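Side-chain contacts in V-type ATPase 116 kDa subunit (Meiothermus ruber, PDB 3RRK), which probably takes part in rotary proton transport as the subunit a homologue of a V-ATPase, this chain being that subunit's cytoplasmic N-terminal domain: residues E133-L138 / L213-A218; L148-F153 / M222-A227; E159-V164 / L178-L183; K166-A171 / R202-R207. One frame throughout, in Å; residues are numbered along the deposited sequence.

Interaction 1. Residues E133-L138 / L213-A218; sequences EKLAAL and LRFPGA
Leu135 puts one methyl, CD1, against both Leu213 and Phe215. It lies 4.0 Å from Leu213 CD2 and 4.1 Å from Phe215 CZ. The phenyl ring meets the methyl at its edge, near the ring plane, so the ring face is not used here. No hydrogen bond crosses this contact. It is purely apolar and modest, with 76 Å² buried in all. Leu135 points from its helix toward the other segment. Its CG stands beside the backbone N, opposite the carbonyl carbon (chi1 -66°). Leu213 takes the other course: its CG is anti to its own N (chi1 167°), which carries CD2 toward the helix. The two leucine side chains cross obliquely.

The setting is the α/β lobe at the end of the long helices. Leu135 sits near the C-terminal end of helix 94-138. Residues 213-218 belong to the irregular link between helices 198-206 and 224-281. This link runs past helix 94-138 and pins its own apolar residues there.

Further out, Phe128 of the same long helix meets the Phe215 ring, with the planes at about 60°. Ala132 and Met231 also touch Phe215, so both long helices help to hold this ring. Leu135 rests on Pro152, and Leu213 on Leu154, both of strand 148-155. The backbone of Leu213 is hydrogen-bonded to that of Pro152, which ties this part of the link to the edge strand. A bound cyclohexylaminoethane sulfonate lies about 4 Å from the Leu213 side chain, probably carried over from crystallisation.

Interaction 2. Residues L148-F153 / M222-A227; sequences LGVIPF and MPLGKA
Strand 148-155 and the N-terminal part of helix 224-281 come nearest at Pro152 and Leu224, whose CA atoms are 8.6 Å apart. The strand is an outer one of the three-stranded antiparallel sheet in this α/β lobe. The contact sets the long helix against one face of that sheet.

Leu224 does all the touching on the helix side. Its side chain points at the strand and divides its two methyls between two partners. CD2 meets Val150 CG2 at 3.9 Å, and these two side chains reach toward each other tip to tip. Val150 turns CG1 opposite the carbonyl carbon (chi1 -44°), which leaves CG2 between the backbone N and the carbonyl carbon, on the side of Leu224. The other methyl, Leu224 CD1, faces the pyrrolidine ring of Pro152.

Alternation along the strand separates the two faces. Val150 and Pro152 point toward the long helix. Ile151, between them, points away and packs on Leu198 and Leu205 of helix 198-206. Strand 187-194 pairs with this strand through backbone bonds, including Ile151 to Val191. Nearby, Gly225 N is hydrogen-bonded to OD2 of Asp143. The contact buries 93 Å², and the side-chain contacts across it are apolar. Its looser half is the proline side, where Pro152 CG stands 4.4 Å from Leu224 CD1.

Interaction 3. Residues E159-V164 / L178-L183; sequences EELEAV and LEAEPL
Leu161 and Leu178 form the main apolar pair, sliding past each other in opposite directions. Leu161 CD1 lies 3.8 Å from Leu178 CD2. The second methyl of Leu161, CD2, rests on Ala180 CB at 3.6 Å. With CG anti to the backbone N (chi1 -175°), the fork of Leu161 reaches the strand, and its two methyls fall on different residues.

Val164, one turn further on, adds CG1 at 3.7 Å from Leu178 CD2, and these side chains meet at about a right angle. With an alanine in place of Leu178, Leu161 CD1 and Val164 CG1 would probably lose their shared partner and a gap would open between helix and strand. Val191 of the adjacent strand 187-194 and Phe153 of strand 148-155 also touch Leu178.

No polar bond crosses the contact. Glu179 points away, and Glu181 touches helix 94-138 on the other side of the sheet.

Over these segments helix and strand run nearly antiparallel (165°), their axes 10.1 Å apart at the closest. The helix leads from strand 148-155 to strand 177-182, two parallel strands with strand 187-194 between them. This is a split β-α-β arrangement, as in ferredoxin-like folds.

Interaction 4. Residues K166-A171 / R202-R207; sequences KALQEA and RSSLSR
Ser204 faces three residues of the opposite helix: Ala167, Leu168 and Ala171. It is buried, and it gives up more surface to this contact than any other residue of the two segments. Its OG stands beside the backbone N, opposite the carbonyl carbon (chi1 -59°). From there OG is hydrogen-bonded to the carbonyl O of Ala200, one turn back in its own helix. The hydroxyl is thus satisfied within helix 198-206. What it offers to the other helix is van der Waals contact, with Ala171 CB at 3.9 Å.

Ser204 CB meets Ala167 CB at 4.2 Å. Leu168 behaves differently. Its first bond does not aim at the partner helix, but the end of the side chain comes nearer. With CD1 extended away from CA (chi2 174°), the other methyl, CD2, branches toward Ser204 and lies 4.1 Å from Ser204 CB. Leu168 also touches Phe176.

Over these short segments the N-to-C directions make 139°, and the axes approach to 9.3 Å. The CA atoms of Ala167 and Ser204 are 6.0 Å apart, a spacing consistent with the small side chains at this point. Both helices lie on the same face of the three-stranded sheet, where Leu205 packs on Ile151 and Phe153.

Charged groups stay beside the contact. Lys166 and Glu170 form a weak salt bridge within their own helix, and Arg202 pairs with Glu199 and Glu212. The two helices therefore meet here through van der Waals contact of small side chains and one leucine methyl, with no polar bond between them.

Overall arrangement
All four contacts lie in one α/β lobe, their centres about 30 to 44 Å from the centre of the chain. Interactions 1 and 2, with centres about 7 Å apart, lie on the side of the long helices. Interaction 2 sets helix 224-281 on the edge strand, and interaction 1 sets the loop on helix 94-138; Ala136 CA meets Leu224 CB at 3.8 Å. Interactions 3 and 4, centres about 13 Å apart, occupy the other face of the sheet and share helix 158-172. Phe153 connects interaction 2 to both: its CZ is 4.0 Å from Leu178 CD1, and its CD1 is 3.9 Å from Leu205 CD1. Leu138 CD1 reaches Ala180 CA at 3.9 Å, joining interactions 1 and 3.

Interaction 1. Residues E133-L138 / L213-A218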
loop_
_atom_site.group_PDB
_atom_site.type_symbol
_atom_site.label_atom_id
_atom_site.label_comp_id
_atom_site.label_asym_id
_atom_site.label_seq_id
_atom_site.Cartn_x
_atom_site.Cartn_y
_atom_site.Cartn_z
ATOM N N GLU A 133 -16.260 -27.048 4.884
ATOM C CA GLU A 133 -16.154 -28.483 5.116
ATOM C C GLU A 133 -17.542 -29.052 5.359
ATOM O O GLU A 133 -17.967 -29.996 4.690
ATOM C CB GLU A 133 -15.240 -28.766 6.307
ATOM C CG GLU A 133 -15.174 -30.212 6.712
ATOM C CD GLU A 133 -14.133 -30.475 7.788
ATOM O OE1 GLU A 133 -13.102 -29.772 7.801
ATOM O OE2 GLU A 133 -14.344 -31.390 8.619
ATOM N N LYS A 134 -18.256 -28.448 6.301
ATOM C CA LYS A 134 -19.594 -28.898 6.664
ATOM C C LYS A 134 -20.534 -28.939 5.459
ATOM O O LYS A 134 -21.143 -29.967 5.171
ATOM C CB LYS A 134 -20.191 -28.006 7.761
ATOM C CG LYS A 134 -19.408 -27.976 9.080
ATOM C CD LYS A 134 -18.950 -29.349 9.491
ATOM C CE LYS A 134 -18.366 -29.333 10.891
ATOM N NZ LYS A 134 -19.408 -29.095 11.932
ATOM N N LEU A 135 -20.638 -27.814 4.764
ATOM C CA LEU A 135 -21.558 -27.657 3.645
ATOM C C LEU A 135 -21.258 -28.605 2.502
ATOM O O LEU A 135 -22.169 -29.178 1.902
ATOM C CB LEU A 135 -21.515 -26.223 3.128
ATOM C CG LEU A 135 -22.046 -25.183 4.104
ATOM C CD1 LEU A 135 -21.643 -23.784 3.656
ATOM C CD2 LEU A 135 -23.552 -25.312 4.224
ATOM N N ALA A 136 -19.977 -28.755 2.195
ATOM C CA ALA A 136 -19.544 -29.666 1.144
ATOM C C ALA A 136 -20.064 -31.079 1.388
ATOM O O ALA A 136 -20.472 -31.769 0.454
ATOM C CB ALA A 136 -18.021 -29.678 1.051
ATOM N N ALA A 137 -20.012 -31.500 2.647
ATOM C CA ALA A 137 -20.433 -32.829 3.038
ATOM C C ALA A 137 -21.948 -32.921 2.957
ATOM O O ALA A 137 -22.500 -33.878 2.404
ATOM C CB ALA A 137 -19.967 -33.122 4.426
ATOM N N LEU A 138 -22.614 -31.907 3.500
ATOM C CA LEU A 138 -24.060 -31.795 3.404
ATOM C C LEU A 138 -24.499 -31.934 1.960
ATOM O O LEU A 138 -25.581 -32.439 1.682
ATOM C CB LEU A 138 -24.529 -30.439 3.939
ATOM C CG LEU A 138 -24.617 -30.290 5.456
ATOM C CD1 LEU A 138 -25.296 -28.990 5.815
ATOM C CD2 LEU A 138 -25.385 -31.454 6.030
ATOM N N LEU A 213 -24.659 -17.905 1.530
ATOM C CA LEU A 213 -23.326 -17.638 2.031
ATOM C C LEU A 213 -22.384 -17.605 0.835
ATOM O O LEU A 213 -22.303 -18.565 0.068
ATOM C CB LEU A 213 -22.903 -18.719 3.029
ATOM C CG LEU A 213 -21.436 -18.799 3.454
ATOM C CD1 LEU A 213 -20.931 -17.453 3.975
ATOM C CD2 LEU A 213 -21.243 -19.901 4.494
ATOM N N ARG A 214 -21.705 -16.478 0.663
ATOM C CA ARG A 214 -20.751 -16.317 -0.412
ATOM C C ARG A 214 -19.377 -16.645 0.142
ATOM O O ARG A 214 -19.087 -16.381 1.302
ATOM C CB ARG A 214 -20.766 -14.883 -0.944
ATOM C CG ARG A 214 -22.110 -14.402 -1.481
ATOM C CD ARG A 214 -22.462 -15.063 -2.806
ATOM N NE ARG A 214 -23.877 -14.880 -3.135
ATOM C CZ ARG A 214 -24.467 -15.346 -4.235
ATOM N NH1 ARG A 214 -23.768 -16.027 -5.135
ATOM N NH2 ARG A 214 -25.760 -15.128 -4.442
ATOM N N PHE A 215 -18.541 -17.257 -0.681
ATOM C CA PHE A 215 -17.159 -17.459 -0.312
ATOM C C PHE A 215 -16.346 -16.476 -1.095
ATOM O O PHE A 215 -16.600 -16.267 -2.276
ATOM C CB PHE A 215 -16.735 -18.894 -0.571
ATOM C CG PHE A 215 -17.333 -19.849 0.399
ATOM C CD1 PHE A 215 -16.683 -20.141 1.591
ATOM C CD2 PHE A 215 -18.570 -20.408 0.161
ATOM C CE1 PHE A 215 -17.240 -21.003 2.517
ATOM C CE2 PHE A 215 -19.133 -21.279 1.074
ATOM C CZ PHE A 215 -18.461 -21.573 2.261
ATOM N N PRO A 216 -15.387 -15.833 -0.428
ATOM C CA PRO A 216 -14.638 -14.735 -1.030
ATOM C C PRO A 216 -13.709 -15.256 -2.111
ATOM O O PRO A 216 -13.372 -16.448 -2.113
ATOM C CB PRO A 216 -13.819 -14.211 0.145
ATOM C CG PRO A 216 -13.607 -15.411 1.006
ATOM C CD PRO A 216 -14.888 -16.174 0.915
ATOM N N GLY A 217 -13.315 -14.374 -3.024
ATOM C CA GLY A 217 -12.301 -14.683 -4.016
ATOM C C GLY A 217 -12.668 -15.807 -4.957
ATOM O O GLY A 217 -13.844 -16.032 -5.243
ATOM N N ALA A 218 -11.646 -16.509 -5.437
ATOM C CA ALA A 218 -11.832 -17.627 -6.352
ATOM C C ALA A 218 -12.892 -18.621 -5.865
ATOM O O ALA A 218 -13.645 -19.164 -6.668
ATOM C CB ALA A 218 -10.503 -18.337 -6.596
#

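Interaction 2. Residues L148-F153 / M222-A227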
loop_
_atom_site.group_PDB
_atom_site.type_symbol
_atom_site.label_atom_id
_atom_site.label_comp_id
_atom_site.label_asym_id
_atom_site.label_seq_id
_atom_site.Cartn_x
_atom_site.Cartn_y
_atom_site.Cartn_z
ATOM N N LEU A 148 -30.426 -30.249 -10.144
ATOM C CA LEU A 148 -30.657 -29.812 -8.765
ATOM C C LEU A 148 -29.917 -28.520 -8.426
ATOM O O LEU A 148 -28.757 -28.335 -8.811
ATOM C CB LEU A 148 -30.205 -30.884 -7.773
ATOM C CG LEU A 148 -30.847 -32.272 -7.689
ATOM C CD1 LEU A 148 -30.087 -33.080 -6.648
ATOM C CD2 LEU A 148 -32.331 -32.212 -7.346
ATOM N N GLY A 149 -30.583 -27.644 -7.681
ATOM C CA GLY A 149 -29.954 -26.435 -7.182
ATOM C C GLY A 149 -29.779 -26.415 -5.668
ATOM O O GLY A 149 -30.685 -26.773 -4.913
ATOM N N VAL A 150 -28.604 -25.990 -5.222
ATOM C CA VAL A 150 -28.335 -25.904 -3.795
ATOM C C VAL A 150 -28.060 -24.482 -3.338
ATOM O O VAL A 150 -27.600 -23.642 -4.111
ATOM C CB VAL A 150 -27.140 -26.772 -3.389
ATOM C CG1 VAL A 150 -27.237 -28.118 -4.074
ATOM C CG2 VAL A 150 -25.827 -26.064 -3.730
ATOM N N ILE A 151 -28.364 -24.224 -2.072
ATOM C CA ILE A 151 -28.036 -22.956 -1.455
ATOM C C ILE A 151 -27.492 -23.223 -0.077
ATOM O O ILE A 151 -28.199 -23.758 0.782
ATOM C CB ILE A 151 -29.256 -22.044 -1.287
ATOM C CG1 ILE A 151 -29.933 -21.777 -2.625
ATOM C CG2 ILE A 151 -28.828 -20.733 -0.689
ATOM C CD1 ILE A 151 -31.222 -20.985 -2.494
ATOM N N PRO A 152 -26.221 -22.875 0.134
ATOM C CA PRO A 152 -25.656 -22.840 1.482
ATOM C C PRO A 152 -26.039 -21.515 2.099
ATOM O O PRO A 152 -26.203 -20.531 1.373
ATOM C CB PRO A 152 -24.152 -22.886 1.228
ATOM C CG PRO A 152 -23.991 -22.199 -0.077
ATOM C CD PRO A 152 -25.241 -22.473 -0.888
ATOM N N PHE A 153 -26.205 -21.485 3.413
ATOM C CA PHE A 153 -26.525 -20.241 4.102
ATOM C C PHE A 153 -26.408 -20.429 5.608
ATOM O O PHE A 153 -26.571 -21.528 6.109
ATOM C CB PHE A 153 -27.928 -19.760 3.715
ATOM C CG PHE A 153 -29.039 -20.623 4.247
ATOM C CD1 PHE A 153 -29.429 -21.768 3.574
ATOM C CD2 PHE A 153 -29.702 -20.280 5.417
ATOM C CE1 PHE A 153 -30.453 -22.556 4.060
ATOM C CE2 PHE A 153 -30.733 -21.063 5.907
ATOM C CZ PHE A 153 -31.111 -22.203 5.228
ATOM N N MET A 222 -17.175 -21.683 -7.265
ATOM C CA MET A 222 -16.899 -23.109 -7.245
ATOM C C MET A 222 -18.031 -23.867 -6.609
ATOM O O MET A 222 -18.789 -23.319 -5.814
ATOM C CB MET A 222 -15.635 -23.424 -6.451
ATOM C CG MET A 222 -14.343 -22.909 -7.039
ATOM S SD MET A 222 -12.942 -23.412 -6.014
ATOM C CE MET A 222 -11.652 -22.351 -6.646
ATOM N N PRO A 223 -18.145 -25.152 -6.960
ATOM C CA PRO A 223 -19.044 -26.022 -6.206
ATOM C C PRO A 223 -18.486 -26.166 -4.807
ATOM O O PRO A 223 -17.262 -26.202 -4.653
ATOM C CB PRO A 223 -18.947 -27.360 -6.948
ATOM C CG PRO A 223 -18.428 -27.009 -8.317
ATOM C CD PRO A 223 -17.550 -25.823 -8.130
ATOM N N LEU A 224 -19.367 -26.212 -3.811
ATOM C CA LEU A 224 -18.987 -26.540 -2.443
ATOM C C LEU A 224 -17.818 -27.503 -2.395
ATOM O O LEU A 224 -16.783 -27.215 -1.803
ATOM C CB LEU A 224 -20.162 -27.179 -1.710
ATOM C CG LEU A 224 -21.285 -26.201 -1.412
ATOM C CD1 LEU A 224 -20.649 -24.991 -0.786
ATOM C CD2 LEU A 224 -22.025 -25.842 -2.697
ATOM N N GLY A 225 -17.996 -28.653 -3.029
ATOM C CA GLY A 225 -17.023 -29.719 -2.960
ATOM C C GLY A 225 -15.641 -29.311 -3.404
ATOM O O GLY A 225 -14.655 -29.632 -2.749
ATOM N N LYS A 226 -15.559 -28.622 -4.533
ATOM C CA LYS A 226 -14.266 -28.186 -5.036
ATOM C C LYS A 226 -13.656 -27.147 -4.090
ATOM O O LYS A 226 -12.480 -27.247 -3.724
ATOM C CB LYS A 226 -14.393 -27.640 -6.459
ATOM C CG LYS A 226 -14.986 -28.643 -7.445
ATOM C CD LYS A 226 -14.267 -28.611 -8.792
ATOM C CE LYS A 226 -14.828 -29.642 -9.759
ATOM N NZ LYS A 226 -13.984 -29.745 -10.987
ATOM N N ALA A 227 -14.472 -26.171 -3.686
ATOM C CA ALA A 227 -14.047 -25.109 -2.775
ATOM C C ALA A 227 -13.412 -25.648 -1.493
ATOM O O ALA A 227 -12.318 -25.236 -1.102
ATOM C CB ALA A 227 -15.227 -24.204 -2.438
#

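Interaction 3. Residues E159-V164 / L178-L183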
loop_
_atom_site.group_PDB
_atom_site.type_symbol
_atom_site.label_atom_id
_atom_site.label_comp_id
_atom_site.label_asym_id
_atom_site.label_seq_id
_atom_site.Cartn_x
_atom_site.Cartn_y
_atom_site.Cartn_z
ATOM N N GLU A 159 -34.006 -22.754 16.084
ATOM C CA GLU A 159 -35.360 -22.226 16.039
ATOM C C GLU A 159 -35.587 -21.508 14.715
ATOM O O GLU A 159 -36.649 -21.625 14.107
ATOM C CB GLU A 159 -35.603 -21.265 17.208
ATOM C CG GLU A 159 -35.669 -21.931 18.590
ATOM C CD GLU A 159 -34.315 -22.423 19.097
ATOM O OE1 GLU A 159 -33.283 -21.819 18.738
ATOM O OE2 GLU A 159 -34.286 -23.415 19.861
ATOM N N GLU A 160 -34.578 -20.768 14.269
ATOM C CA GLU A 160 -34.675 -20.034 13.014
ATOM C C GLU A 160 -34.702 -21.006 11.836
ATOM O O GLU A 160 -35.376 -20.771 10.835
ATOM C CB GLU A 160 -33.523 -19.027 12.868
ATOM C CG GLU A 160 -33.828 -17.883 11.904
ATOM C CD GLU A 160 -32.682 -16.887 11.750
ATOM O OE1 GLU A 160 -31.545 -17.197 12.178
ATOM O OE2 GLU A 160 -32.928 -15.792 11.192
ATOM N N LEU A 161 -33.973 -22.107 11.966
ATOM C CA LEU A 161 -33.938 -23.105 10.918
ATOM C C LEU A 161 -35.346 -23.618 10.650
ATOM O O LEU A 161 -35.736 -23.833 9.504
ATOM C CB LEU A 161 -33.028 -24.256 11.320
ATOM C CG LEU A 161 -32.814 -25.326 10.248
ATOM C CD1 LEU A 161 -32.181 -24.721 9.011
ATOM C CD2 LEU A 161 -31.956 -26.460 10.787
ATOM N N GLU A 162 -36.110 -23.802 11.718
ATOM C CA GLU A 162 -37.480 -24.274 11.604
ATOM C C GLU A 162 -38.356 -23.317 10.817
ATOM O O GLU A 162 -39.086 -23.736 9.920
ATOM C CB GLU A 162 -38.072 -24.510 12.987
ATOM C CG GLU A 162 -37.373 -25.627 13.706
ATOM C CD GLU A 162 -36.978 -26.741 12.754
ATOM O OE1 GLU A 162 -37.882 -27.332 12.118
ATOM O OE2 GLU A 162 -35.762 -27.009 12.629
ATOM N N ALA A 163 -38.286 -22.035 11.158
ATOM C CA ALA A 163 -39.061 -21.020 10.457
ATOM C C ALA A 163 -38.819 -21.120 8.951
ATOM O O ALA A 163 -39.740 -20.935 8.148
ATOM C CB ALA A 163 -38.709 -19.617 10.980
ATOM N N VAL A 164 -37.570 -21.416 8.594
ATOM C CA VAL A 164 -37.153 -21.610 7.208
ATOM C C VAL A 164 -37.777 -22.875 6.622
ATOM O O VAL A 164 -38.348 -22.863 5.523
ATOM C CB VAL A 164 -35.625 -21.773 7.118
ATOM C CG1 VAL A 164 -35.215 -22.216 5.727
ATOM C CG2 VAL A 164 -34.933 -20.495 7.498
ATOM N N LEU A 178 -33.794 -29.827 3.600
ATOM C CA LEU A 178 -33.120 -28.862 4.449
ATOM C C LEU A 178 -32.337 -29.573 5.544
ATOM O O LEU A 178 -32.912 -30.166 6.446
ATOM C CB LEU A 178 -34.124 -27.875 5.036
ATOM C CG LEU A 178 -33.522 -26.774 5.907
ATOM C CD1 LEU A 178 -32.381 -26.019 5.183
ATOM C CD2 LEU A 178 -34.620 -25.824 6.376
ATOM N N GLU A 179 -31.018 -29.527 5.445
ATOM C CA GLU A 179 -30.163 -30.141 6.445
ATOM C C GLU A 179 -29.167 -29.113 6.947
ATOM O O GLU A 179 -28.890 -28.124 6.270
ATOM C CB GLU A 179 -29.446 -31.351 5.855
ATOM C CG GLU A 179 -30.387 -32.490 5.478
ATOM C CD GLU A 179 -31.210 -32.996 6.662
ATOM O OE1 GLU A 179 -30.608 -33.327 7.707
ATOM O OE2 GLU A 179 -32.457 -33.056 6.548
ATOM N N ALA A 180 -28.635 -29.335 8.139
ATOM C CA ALA A 180 -27.799 -28.330 8.773
ATOM C C ALA A 180 -26.784 -28.960 9.708
ATOM O O ALA A 180 -27.023 -30.023 10.288
ATOM C CB ALA A 180 -28.652 -27.343 9.520
ATOM N N GLU A 181 -25.641 -28.297 9.840
ATOM C CA GLU A 181 -24.587 -28.752 10.731
ATOM C C GLU A 181 -24.224 -27.615 11.651
ATOM O O GLU A 181 -24.213 -26.458 11.235
ATOM C CB GLU A 181 -23.355 -29.226 9.952
ATOM C CG GLU A 181 -23.452 -30.657 9.455
ATOM C CD GLU A 181 -23.743 -31.640 10.577
ATOM O OE1 GLU A 181 -23.157 -31.482 11.673
ATOM O OE2 GLU A 181 -24.563 -32.564 10.366
ATOM N N PRO A 182 -23.934 -27.942 12.912
ATOM C CA PRO A 182 -23.587 -26.941 13.923
ATOM C C PRO A 182 -22.198 -26.354 13.701
ATOM O O PRO A 182 -21.219 -27.073 13.487
ATOM C CB PRO A 182 -23.617 -27.742 15.228
ATOM C CG PRO A 182 -23.259 -29.132 14.810
ATOM C CD PRO A 182 -23.867 -29.316 13.441
ATOM N N LEU A 183 -22.132 -25.032 13.730
ATOM C CA LEU A 183 -20.863 -24.333 13.746
ATOM C C LEU A 183 -20.620 -23.945 15.195
ATOM O O LEU A 183 -21.425 -24.271 16.066
ATOM C CB LEU A 183 -20.934 -23.102 12.848
ATOM C CG LEU A 183 -20.045 -23.138 11.608
ATOM C CD1 LEU A 183 -19.842 -24.549 11.122
ATOM C CD2 LEU A 183 -20.634 -22.265 10.518
#

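Interaction 4. Residues K166-A171 / R202-R207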
loop_
_atom_site.group_PDB
_atom_site.type_symbol
_atom_site.label_atom_id
_atom_site.label_comp_id
_atom_site.label_asym_id
_atom_site.label_seq_id
_atom_site.Cartn_x
_atom_site.Cartn_y
_atom_site.Cartn_z
ATOM N N LYS A 166 -40.343 -24.178 7.607
ATOM C CA LYS A 166 -41.759 -23.861 7.479
ATOM C C LYS A 166 -42.036 -23.079 6.207
ATOM O O LYS A 166 -42.907 -23.454 5.427
ATOM C CB LYS A 166 -42.277 -23.083 8.687
ATOM C CG LYS A 166 -43.680 -22.522 8.477
ATOM C CD LYS A 166 -44.281 -21.961 9.757
ATOM C CE LYS A 166 -45.622 -21.276 9.491
ATOM N NZ LYS A 166 -45.469 -20.031 8.676
ATOM N N ALA A 167 -41.307 -21.989 6.002
ATOM C CA ALA A 167 -41.416 -21.230 4.760
ATOM C C ALA A 167 -41.232 -22.128 3.531
ATOM O O ALA A 167 -42.075 -22.146 2.637
ATOM C CB ALA A 167 -40.405 -20.097 4.740
ATOM N N LEU A 168 -40.126 -22.865 3.486
ATOM C CA LEU A 168 -39.838 -23.728 2.346
ATOM C C LEU A 168 -40.994 -24.662 2.047
ATOM O O LEU A 168 -41.423 -24.770 0.903
ATOM C CB LEU A 168 -38.573 -24.550 2.583
ATOM C CG LEU A 168 -37.247 -23.807 2.436
ATOM C CD1 LEU A 168 -36.109 -24.715 2.841
ATOM C CD2 LEU A 168 -37.052 -23.321 1.015
ATOM N N GLN A 169 -41.495 -25.345 3.069
ATOM C CA GLN A 169 -42.609 -26.260 2.869
ATOM C C GLN A 169 -43.846 -25.515 2.399
ATOM O O GLN A 169 -44.638 -26.030 1.627
ATOM C CB GLN A 169 -42.931 -27.026 4.147
ATOM C CG GLN A 169 -44.129 -27.958 3.988
ATOM C CD GLN A 169 -44.707 -28.409 5.318
ATOM O OE1 GLN A 169 -44.271 -27.954 6.379
ATOM N NE2 GLN A 169 -45.696 -29.305 5.268
ATOM N N GLU A 170 -44.018 -24.299 2.887
ATOM C CA GLU A 170 -45.149 -23.477 2.490
ATOM C C GLU A 170 -45.078 -23.249 0.985
ATOM O O GLU A 170 -46.092 -23.116 0.308
ATOM C CB GLU A 170 -45.107 -22.139 3.245
ATOM C CG GLU A 170 -46.464 -21.493 3.510
ATOM C CD GLU A 170 -46.373 -20.267 4.421
ATOM O OE1 GLU A 170 -45.392 -20.149 5.192
ATOM O OE2 GLU A 170 -47.286 -19.413 4.361
ATOM N N ALA A 171 -43.858 -23.232 0.466
ATOM C CA ALA A 171 -43.610 -22.781 -0.892
ATOM C C ALA A 171 -43.362 -23.931 -1.858
ATOM O O ALA A 171 -43.622 -23.809 -3.055
ATOM C CB ALA A 171 -42.428 -21.817 -0.906
ATOM N N ARG A 202 -34.751 -19.267 -2.797
ATOM C CA ARG A 202 -34.034 -18.039 -2.486
ATOM C C ARG A 202 -34.999 -16.992 -1.918
ATOM O O ARG A 202 -34.718 -16.355 -0.904
ATOM C CB ARG A 202 -33.334 -17.504 -3.734
ATOM C CG ARG A 202 -32.247 -16.496 -3.434
ATOM C CD ARG A 202 -31.582 -15.979 -4.693
ATOM N NE ARG A 202 -31.071 -17.064 -5.530
ATOM C CZ ARG A 202 -29.988 -17.782 -5.259
ATOM N NH1 ARG A 202 -29.300 -17.544 -4.150
ATOM N NH2 ARG A 202 -29.601 -18.742 -6.095
ATOM N N SER A 203 -36.143 -16.837 -2.574
ATOM C CA SER A 203 -37.189 -15.948 -2.098
ATOM C C SER A 203 -37.618 -16.260 -0.659
ATOM O O SER A 203 -37.875 -15.356 0.140
ATOM C CB SER A 203 -38.398 -16.003 -3.030
ATOM O OG SER A 203 -39.564 -15.542 -2.358
ATOM N N SER A 204 -37.698 -17.534 -0.326
ATOM C CA SER A 204 -38.061 -17.895 1.032
ATOM C C SER A 204 -37.031 -17.400 2.022
ATOM O O SER A 204 -37.391 -16.874 3.068
ATOM C CB SER A 204 -38.234 -19.397 1.165
ATOM O OG SER A 204 -39.233 -19.832 0.266
ATOM N N LEU A 205 -35.747 -17.561 1.702
ATOM C CA LEU A 205 -34.698 -17.062 2.587
ATOM C C LEU A 205 -34.791 -15.557 2.661
ATOM O O LEU A 205 -34.677 -14.955 3.732
ATOM C CB LEU A 205 -33.312 -17.450 2.093
ATOM C CG LEU A 205 -32.991 -18.912 1.774
ATOM C CD1 LEU A 205 -31.485 -19.088 1.609
ATOM C CD2 LEU A 205 -33.522 -19.836 2.841
ATOM N N SER A 206 -34.998 -14.945 1.505
ATOM C CA SER A 206 -35.074 -13.497 1.427
ATOM C C SER A 206 -36.153 -12.924 2.351
ATOM O O SER A 206 -35.963 -11.883 2.963
ATOM C CB SER A 206 -35.314 -13.053 -0.013
ATOM O OG SER A 206 -35.302 -11.639 -0.108
ATOM N N ARG A 207 -37.286 -13.605 2.456
ATOM C CA ARG A 207 -38.376 -13.103 3.285
ATOM C C ARG A 207 -38.126 -13.378 4.770
ATOM O O ARG A 207 -38.893 -12.951 5.617
ATOM C CB ARG A 207 -39.734 -13.649 2.811
ATOM C CG ARG A 207 -39.970 -13.422 1.320
ATOM C CD ARG A 207 -41.440 -13.256 0.934
ATOM N NE ARG A 207 -41.634 -13.384 -0.516
ATOM C CZ ARG A 207 -41.283 -12.470 -1.427
ATOM N NH1 ARG A 207 -40.700 -11.329 -1.061
ATOM N NH2 ARG A 207 -41.509 -12.702 -2.719
#